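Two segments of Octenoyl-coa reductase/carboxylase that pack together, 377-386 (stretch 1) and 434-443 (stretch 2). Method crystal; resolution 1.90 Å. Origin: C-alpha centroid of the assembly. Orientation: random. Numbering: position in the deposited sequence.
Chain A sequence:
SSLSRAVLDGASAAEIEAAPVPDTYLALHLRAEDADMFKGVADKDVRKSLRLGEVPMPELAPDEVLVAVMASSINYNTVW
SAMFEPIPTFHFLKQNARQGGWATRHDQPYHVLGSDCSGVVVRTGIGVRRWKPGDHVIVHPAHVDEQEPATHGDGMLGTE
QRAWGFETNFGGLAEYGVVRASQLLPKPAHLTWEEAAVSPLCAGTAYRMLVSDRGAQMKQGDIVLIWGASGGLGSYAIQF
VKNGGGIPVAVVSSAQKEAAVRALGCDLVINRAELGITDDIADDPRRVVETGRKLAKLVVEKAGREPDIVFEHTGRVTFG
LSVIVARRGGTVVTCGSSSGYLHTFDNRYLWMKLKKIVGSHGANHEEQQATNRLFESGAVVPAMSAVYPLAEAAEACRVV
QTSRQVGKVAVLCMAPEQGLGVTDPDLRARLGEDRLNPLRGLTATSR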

# COMPACT_ATOMS: atom_id res chain seq x y z
N SER A 377 7.19 24.33 -9.41
CA SER A 377 7.51 25.03 -8.17
C SER A 377 9.00 25.34 -8.06
O SER A 377 9.43 26.09 -7.18
CB SER A 377 7.12 24.15 -6.99
OG SER A 377 7.96 23.01 -6.96
N GLY A 378 9.80 24.70 -8.91
CA GLY A 378 11.25 24.89 -8.86
C GLY A 378 11.88 23.99 -7.82
O GLY A 378 13.09 24.05 -7.59
N ALA A 379 11.06 23.12 -7.19
CA ALA A 379 11.58 22.15 -6.26
C ALA A 379 12.61 21.26 -6.94
O ALA A 379 13.60 20.87 -6.35
CB ALA A 379 10.47 21.31 -5.70
N VAL A 380 12.33 20.95 -8.20
CA VAL A 380 13.18 20.12 -9.01
C VAL A 380 13.49 20.94 -10.27
O VAL A 380 12.66 21.73 -10.73
CB VAL A 380 12.47 18.78 -9.33
CG1 VAL A 380 13.21 17.99 -10.38
CG2 VAL A 380 12.32 17.95 -8.04
N VAL A 381 14.71 20.79 -10.77
CA VAL A 381 15.20 21.63 -11.85
C VAL A 381 15.71 20.75 -12.97
O VAL A 381 16.06 19.59 -12.73
CB VAL A 381 16.31 22.59 -11.37
CG1 VAL A 381 15.79 23.51 -10.24
CG2 VAL A 381 17.59 21.81 -10.97
N PRO A 382 15.72 21.29 -14.21
CA PRO A 382 16.14 20.52 -15.37
C PRO A 382 17.61 20.20 -15.23
O PRO A 382 18.37 21.00 -14.69
CB PRO A 382 15.92 21.49 -16.53
CG PRO A 382 14.89 22.42 -16.05
CD PRO A 382 15.20 22.61 -14.60
N ALA A 383 17.98 19.01 -15.70
CA ALA A 383 19.31 18.48 -15.62
C ALA A 383 20.04 18.71 -16.94
O ALA A 383 20.94 17.98 -17.29
CB ALA A 383 19.24 17.00 -15.32
N MET A 384 19.64 19.76 -17.66
CA MET A 384 20.25 20.02 -18.96
C MET A 384 21.69 20.44 -18.75
O MET A 384 21.98 21.24 -17.88
CB MET A 384 19.49 21.10 -19.70
CG MET A 384 20.00 21.36 -21.10
SD MET A 384 19.00 22.65 -21.81
CE MET A 384 19.72 24.10 -21.02
N SER A 385 22.58 19.88 -19.54
CA SER A 385 24.00 20.21 -19.43
C SER A 385 24.58 20.63 -20.76
O SER A 385 25.69 21.19 -20.82
CB SER A 385 24.77 19.00 -18.92
OG SER A 385 24.74 17.94 -19.85
N ALA A 386 23.85 20.34 -21.82
CA ALA A 386 24.30 20.65 -23.17
C ALA A 386 23.10 20.76 -24.07
O ALA A 386 22.06 20.17 -23.81
CB ALA A 386 25.26 19.56 -23.68
N ASP A 434 20.72 29.99 -12.73
CA ASP A 434 21.77 29.07 -12.28
C ASP A 434 21.24 27.92 -11.45
O ASP A 434 21.69 26.77 -11.60
CB ASP A 434 22.88 29.82 -11.52
CG ASP A 434 23.67 30.75 -12.44
OD1 ASP A 434 23.61 30.55 -13.67
OD2 ASP A 434 24.33 31.68 -11.93
N ARG A 435 20.27 28.21 -10.58
CA ARG A 435 19.59 27.14 -9.86
C ARG A 435 18.92 26.21 -10.86
O ARG A 435 18.87 25.00 -10.65
CB ARG A 435 18.57 27.70 -8.86
CG ARG A 435 17.42 26.70 -8.53
CD ARG A 435 17.05 26.63 -7.06
NE ARG A 435 16.07 25.56 -6.78
CZ ARG A 435 16.36 24.26 -6.71
NH1 ARG A 435 17.60 23.81 -6.93
NH2 ARG A 435 15.40 23.38 -6.44
N LEU A 436 18.39 26.78 -11.94
CA LEU A 436 17.70 26.00 -12.95
C LEU A 436 18.65 25.21 -13.84
O LEU A 436 18.22 24.28 -14.51
CB LEU A 436 16.82 26.90 -13.82
CG LEU A 436 15.65 27.53 -13.08
CD1 LEU A 436 14.99 28.55 -13.95
CD2 LEU A 436 14.65 26.45 -12.62
N ASN A 437 19.93 25.55 -13.84
CA ASN A 437 20.88 24.84 -14.69
C ASN A 437 22.11 24.45 -13.92
O ASN A 437 23.20 24.91 -14.26
CB ASN A 437 21.28 25.70 -15.88
CG ASN A 437 20.15 25.90 -16.85
OD1 ASN A 437 19.94 25.08 -17.74
ND2 ASN A 437 19.42 26.99 -16.68
N PRO A 438 21.95 23.58 -12.90
CA PRO A 438 23.08 23.15 -12.08
C PRO A 438 24.16 22.50 -12.93
O PRO A 438 25.35 22.59 -12.60
CB PRO A 438 22.46 22.13 -11.14
CG PRO A 438 21.19 21.70 -11.80
CD PRO A 438 20.70 22.93 -12.47
N LEU A 439 23.75 21.85 -14.01
CA LEU A 439 24.69 21.11 -14.85
C LEU A 439 25.21 21.87 -16.05
O LEU A 439 25.89 21.29 -16.89
CB LEU A 439 24.06 19.79 -15.29
CG LEU A 439 23.67 18.83 -14.16
CD1 LEU A 439 23.12 17.56 -14.75
CD2 LEU A 439 24.85 18.53 -13.20
N ARG A 440 24.94 23.17 -16.12
CA ARG A 440 25.34 23.94 -17.29
C ARG A 440 26.84 23.77 -17.54
O ARG A 440 27.65 23.90 -16.61
CB ARG A 440 25.04 25.43 -17.10
CG ARG A 440 25.27 26.24 -18.35
CD ARG A 440 25.60 27.70 -18.06
NE ARG A 440 24.69 28.32 -17.08
CZ ARG A 440 23.37 28.48 -17.25
NH1 ARG A 440 22.76 28.06 -18.34
NH2 ARG A 440 22.66 29.07 -16.29
N GLY A 441 27.19 23.42 -18.77
CA GLY A 441 28.60 23.37 -19.17
C GLY A 441 29.40 22.17 -18.69
O GLY A 441 30.55 21.99 -19.08
N LEU A 442 28.79 21.33 -17.84
CA LEU A 442 29.49 20.15 -17.30
C LEU A 442 29.45 19.01 -18.28
O LEU A 442 28.48 18.86 -19.01
CB LEU A 442 28.87 19.70 -15.98
CG LEU A 442 28.94 20.70 -14.82
CD1 LEU A 442 28.62 19.97 -13.53
CD2 LEU A 442 30.29 21.39 -14.74
N THR A 443 30.52 18.22 -18.29
CA THR A 443 30.61 17.05 -19.14
C THR A 443 31.20 15.91 -18.34
O THR A 443 31.61 16.10 -17.19
CB THR A 443 31.51 17.32 -20.40
OG1 THR A 443 32.85 17.53 -19.97
CG2 THR A 443 31.02 18.53 -21.19
O HOH W 1 21.24 21.49 -15.47
O HOH W 2 18.86 22.77 -16.90
O HOH W 3 22.26 23.97 -18.56
O HOH W 4 27.05 17.06 -20.59
O HOH W 5 25.79 24.23 -21.29

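Stretch 2 opens with residues of a weakly bonded helix that begins earlier in the chain. Asp-434 does not reach the other stretch; its OD1 forms a salt bridge with NH2 of Arg-440 (3.2 Å), within stretch 2.

Arg-435 makes the first cross-stretch contact. Its CA-to-CB bond points sideways, but the long side chain carries the guanidinium to the backbone of stretch 1, where NH2 of Arg-435 donates a weak hydrogen bond to Gly-378 O (2.7 Å) and lies 3.1 Å from Ala-379 O. Arginine suits this place because a flat cation can meet carbonyl oxygens while offering a face to carbon: CG1 of Val-381 lies over one face, 3.7 Å from CZ of Arg-435. Gly-378, the first residue to leave the preceding helix, has positive phi, and a CB there would be jammed against the carbonyl oxygen of the residue before.

Leu-436 suits its place as an apolar chain among apolar neighbours: its CD2 packs 4.0 Å from CG1 of Val-381, whose CA-to-CB bond points toward stretch 2, and approaches CD of Pro-382 at 4.4 Å. The carbonyl oxygens Leu-436 O and Pro-382 O are 3.3 Å apart; both are acceptors, so they cannot bond to each other directly.

Water supplies donors around Asn-437. Its CA-to-CB bond points away, yet OD1 of Asn-437 returns to the contact, 3.4 Å from CE of Met-384, lies within hydrogen-bonding distance of water 2 (2.7 Å) and accepts from water 3 (2.7 Å). Water 3 also donates to Met-384 O (2.8 Å), so the amide oxygen and the strand's carbonyl are bridged. Asn-437 begins a type I turn, closed by Arg-440 N donating to Asn-437 O (3.1 Å), with Pro-438 at a phi of -58° that its ring readily accommodates. CD of Pro-438 lies 3.6 Å from CG2 of Val-381.

Leu-439 points toward stretch 1, its apolar chain meeting another apolar group where CD1 of Leu-439 lies 4.0 Å from CB of Ala-383; Leu-439 N donates to water 1 (2.9 Å), which in turn lies 2.5 Å from Met-384 O. Ser-385 packs on the turn, CB lying 3.3 Å from Leu-439 O, and its CA makes a CA-H...O contact with the same oxygen (3.3 Å).

The second turn, type II from Leu-439 to Leu-442, places Gly-441 at positive phi, which favours glycine. Gly-441 N donates a weak hydrogen bond to Ser-385 O (3.4 Å), and water 5 bridges the same two atoms. Finally, water 4 donates to both Ser-385 OG (2.6 Å) and Leu-442 O (2.8 Å).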